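Long-range contact in non-toxic crystal protein (Bacillus thuringiensis, PDB 2D42), which is a non-toxic parasporal crystal protein of unknown function that closely resembles beta-pore-forming toxins in structure: residues R84-R90 against E225-Q231. Sequence-based numbering, arbitrary orientation.
Sequences RTSSQTR and EGTISGQ
S86 and S229 face each other as a hydrogen-bonded antiparallel pair. S86 N donates to S229 O at 2.6 Å, almost straight at 167°. S229 N returns a bond to S86 O at 2.8 Å. Q88 and T227 form the next such pair. Q88 N reaches T227 O at 2.9 Å. The return bond from T227 N to Q88 O is longer and more bent. Q231 N on R84 O and R90 N on E225 O extend the ladder at its two ends. Between the rungs, the CA atoms of T85, S87 and I228 make CA-H...O contacts with S229 O, T227 O and S86 O. The two strands belong to the long, mostly antiparallel sheet of the aerolysin/ETX-like beta-pore-forming toxin fold. The backbones of T85 and S87 bond to L132 and Y130 of strand 129-146, and that of G226 to T167 of strand 150-185. T85, S87 and T89 share one face with I228, whose CG2 lies 3.5 Å from S87 CB. Strand 114-122 packs on this face. The hydroxyls of T85, S87 and T89 bond across to the backbone carbonyls of A119, E121 and A123, in that strand and just beyond it. At the 90/225 end, R90 and E225 run side by side. Both CG atoms are anti to the backbone N and both chains run extended, which brings R90 NH1 to the syn side of E225 OE2, tilted out of the carboxylate plane, in a 3.1 Å salt bridge. The guanidinium and carboxylate planes are nearly perpendicular. R84 NE forms a salt bridge with D133 OD1.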
ATOM      1  N   ARG A  84      -7.349  -3.660   9.441  1.00 38.96           N
ATOM      2  CA  ARG A  84      -6.378  -2.631   9.108  1.00 37.10           C
ATOM      3  C   ARG A  84      -5.104  -3.149   8.473  1.00 36.18           C
ATOM      4  O   ARG A  84      -4.659  -4.260   8.757  1.00 34.96           O
ATOM      5  CB  ARG A  84      -6.010  -1.840  10.365  1.00 40.27           C
ATOM      6  CG  ARG A  84      -4.878  -0.846  10.162  1.00 44.46           C
ATOM      7  CD  ARG A  84      -4.751   0.097  11.346  1.00 48.68           C
ATOM      8  NE  ARG A  84      -6.007   0.796  11.615  1.00 51.94           N
ATOM      9  CZ  ARG A  84      -6.150   1.764  12.517  1.00 53.20           C
ATOM     10  NH1 ARG A  84      -5.113   2.157  13.242  1.00 54.73           N
ATOM     11  NH2 ARG A  84      -7.334   2.335  12.698  1.00 55.20           N
ATOM     12  N   THR A  85      -4.526  -2.327   7.603  1.00 34.40           N
ATOM     13  CA  THR A  85      -3.268  -2.655   6.953  1.00 32.60           C
ATOM     14  C   THR A  85      -2.416  -1.404   7.067  1.00 32.44           C
ATOM     15  O   THR A  85      -2.921  -0.284   6.958  1.00 32.94           O
ATOM     16  CB  THR A  85      -3.447  -3.005   5.467  1.00 33.05           C
ATOM     17  OG1 THR A  85      -3.847  -1.834   4.743  1.00 35.19           O
ATOM     18  CG2 THR A  85      -4.498  -4.086   5.305  1.00 32.73           C
ATOM     19  N   SER A  86      -1.128  -1.592   7.306  1.00 31.68           N
ATOM     20  CA  SER A  86      -0.219  -0.470   7.443  1.00 31.76           C
ATOM     21  C   SER A  86       1.013  -0.665   6.557  1.00 31.31           C
ATOM     22  O   SER A  86       1.501  -1.785   6.412  1.00 31.50           O
ATOM     23  CB  SER A  86       0.200  -0.342   8.903  1.00 33.64           C
ATOM     24  OG  SER A  86       1.055   0.768   9.081  1.00 40.05           O
ATOM     25  N   SER A  87       1.501   0.416   5.951  1.00 29.06           N
ATOM     26  CA  SER A  87       2.689   0.336   5.102  1.00 28.41           C
ATOM     27  C   SER A  87       3.706   1.386   5.534  1.00 27.72           C
ATOM     28  O   SER A  87       3.357   2.351   6.211  1.00 27.20           O
ATOM     29  CB  SER A  87       2.322   0.574   3.640  1.00 30.37           C
ATOM     30  OG  SER A  87       2.000   1.934   3.421  1.00 33.00           O
ATOM     31  N   GLN A  88       4.962   1.196   5.142  1.00 26.69           N
ATOM     32  CA  GLN A  88       6.006   2.149   5.487  1.00 26.56           C
ATOM     33  C   GLN A  88       7.187   2.014   4.556  1.00 26.39           C
ATOM     34  O   GLN A  88       7.791   0.945   4.451  1.00 27.63           O
ATOM     35  CB  GLN A  88       6.491   1.935   6.927  1.00 30.73           C
ATOM     36  CG  GLN A  88       7.514   2.963   7.384  1.00 33.70           C
ATOM     37  CD  GLN A  88       8.119   2.630   8.732  1.00 37.34           C
ATOM     38  OE1 GLN A  88       8.721   3.483   9.379  1.00 40.26           O
ATOM     39  NE2 GLN A  88       7.975   1.384   9.156  1.00 39.00           N
ATOM     40  N   THR A  89       7.528   3.104   3.881  1.00 26.37           N
ATOM     41  CA  THR A  89       8.658   3.091   2.965  1.00 27.10           C
ATOM     42  C   THR A  89      10.002   3.114   3.679  1.00 28.12           C
ATOM     43  O   THR A  89      10.179   3.818   4.678  1.00 27.39           O
ATOM     44  CB  THR A  89       8.629   4.304   2.027  1.00 27.25           C
ATOM     45  OG1 THR A  89       7.441   4.256   1.230  1.00 25.83           O
ATOM     46  CG2 THR A  89       9.884   4.316   1.125  1.00 25.13           C
ATOM     47  N   ARG A  90      10.945   2.344   3.145  1.00 29.87           N
ATOM     48  CA  ARG A  90      12.299   2.295   3.668  1.00 32.84           C
ATOM     49  C   ARG A  90      13.176   3.070   2.679  1.00 32.30           C
ATOM     50  O   ARG A  90      13.859   4.033   3.053  1.00 31.80           O
ATOM     51  CB  ARG A  90      12.789   0.854   3.765  1.00 37.51           C
ATOM     52  CG  ARG A  90      14.265   0.752   4.082  1.00 44.17           C
ATOM     53  CD  ARG A  90      14.755  -0.683   4.046  1.00 49.60           C
ATOM     54  NE  ARG A  90      16.167  -0.762   4.405  1.00 55.46           N
ATOM     55  CZ  ARG A  90      16.870  -1.889   4.437  1.00 56.61           C
ATOM     56  NH1 ARG A  90      16.292  -3.043   4.132  1.00 58.72           N
ATOM     57  NH2 ARG A  90      18.151  -1.861   4.784  1.00 57.91           N
ATOM     58  N   GLU A 225      11.993   0.119  -1.745  1.00 27.69           N
ATOM     59  CA  GLU A 225      11.545  -0.930  -0.854  1.00 28.90           C
ATOM     60  C   GLU A 225      10.781  -0.416   0.355  1.00 26.90           C
ATOM     61  O   GLU A 225      11.024   0.688   0.846  1.00 27.16           O
ATOM     62  CB  GLU A 225      12.770  -1.715  -0.393  1.00 29.46           C
ATOM     63  CG  GLU A 225      12.500  -2.868   0.540  1.00 35.26           C
ATOM     64  CD  GLU A 225      13.778  -3.360   1.188  1.00 37.43           C
ATOM     65  OE1 GLU A 225      14.786  -3.520   0.465  1.00 38.18           O
ATOM     66  OE2 GLU A 225      13.776  -3.583   2.416  1.00 40.67           O
ATOM     67  N   GLY A 226       9.859  -1.241   0.838  1.00 24.90           N
ATOM     68  CA  GLY A 226       9.082  -0.887   2.010  1.00 25.18           C
ATOM     69  C   GLY A 226       8.581  -2.137   2.721  1.00 25.38           C
ATOM     70  O   GLY A 226       9.122  -3.228   2.537  1.00 23.98           O
ATOM     71  N   THR A 227       7.546  -1.983   3.533  1.00 25.68           N
ATOM     72  CA  THR A 227       6.955  -3.114   4.238  1.00 27.90           C
ATOM     73  C   THR A 227       5.478  -2.806   4.444  1.00 26.79           C
ATOM     74  O   THR A 227       5.067  -1.651   4.380  1.00 26.13           O
ATOM     75  CB  THR A 227       7.585  -3.330   5.641  1.00 29.83           C
ATOM     76  OG1 THR A 227       7.353  -2.171   6.443  1.00 31.41           O
ATOM     77  CG2 THR A 227       9.080  -3.576   5.544  1.00 31.78           C
ATOM     78  N   ILE A 228       4.680  -3.847   4.659  1.00 28.36           N
ATOM     79  CA  ILE A 228       3.258  -3.681   4.926  1.00 27.18           C
ATOM     80  C   ILE A 228       2.886  -4.765   5.916  1.00 28.08           C
ATOM     81  O   ILE A 228       3.510  -5.820   5.949  1.00 26.96           O
ATOM     82  CB  ILE A 228       2.365  -3.870   3.683  1.00 29.96           C
ATOM     83  CG1 ILE A 228       2.568  -5.270   3.102  1.00 31.75           C
ATOM     84  CG2 ILE A 228       2.639  -2.778   2.659  1.00 32.80           C
ATOM     85  CD1 ILE A 228       1.615  -5.589   1.977  1.00 33.78           C
ATOM     86  N   SER A 229       1.872  -4.502   6.725  1.00 27.48           N
ATOM     87  CA  SER A 229       1.412  -5.474   7.695  1.00 29.53           C
ATOM     88  C   SER A 229      -0.062  -5.210   7.898  1.00 29.46           C
ATOM     89  O   SER A 229      -0.526  -4.085   7.716  1.00 29.61           O
ATOM     90  CB  SER A 229       2.161  -5.305   9.018  1.00 31.65           C
ATOM     91  OG  SER A 229       1.813  -4.076   9.619  1.00 37.84           O
ATOM     92  N   GLY A 230      -0.813  -6.241   8.257  1.00 30.23           N
ATOM     93  CA  GLY A 230      -2.230  -6.037   8.476  1.00 28.73           C
ATOM     94  C   GLY A 230      -3.020  -7.309   8.653  1.00 28.05           C
ATOM     95  O   GLY A 230      -2.463  -8.400   8.781  1.00 26.42           O
ATOM     96  N   GLN A 231      -4.334  -7.163   8.657  1.00 28.38           N
ATOM     97  CA  GLN A 231      -5.227  -8.300   8.816  1.00 30.40           C
ATOM     98  C   GLN A 231      -6.359  -8.193   7.818  1.00 30.33           C
ATOM     99  O   GLN A 231      -6.663  -7.104   7.332  1.00 31.33           O
ATOM    100  CB  GLN A 231      -5.796  -8.316  10.232  1.00 31.43           C
ATOM    101  CG  GLN A 231      -4.745  -8.537  11.298  1.00 37.82           C
ATOM    102  CD  GLN A 231      -5.247  -8.194  12.688  1.00 42.32           C
ATOM    103  OE1 GLN A 231      -4.786  -8.761  13.684  1.00 46.81           O
ATOM    104  NE2 GLN A 231      -6.182  -7.254  12.767  1.00 43.86           N
TER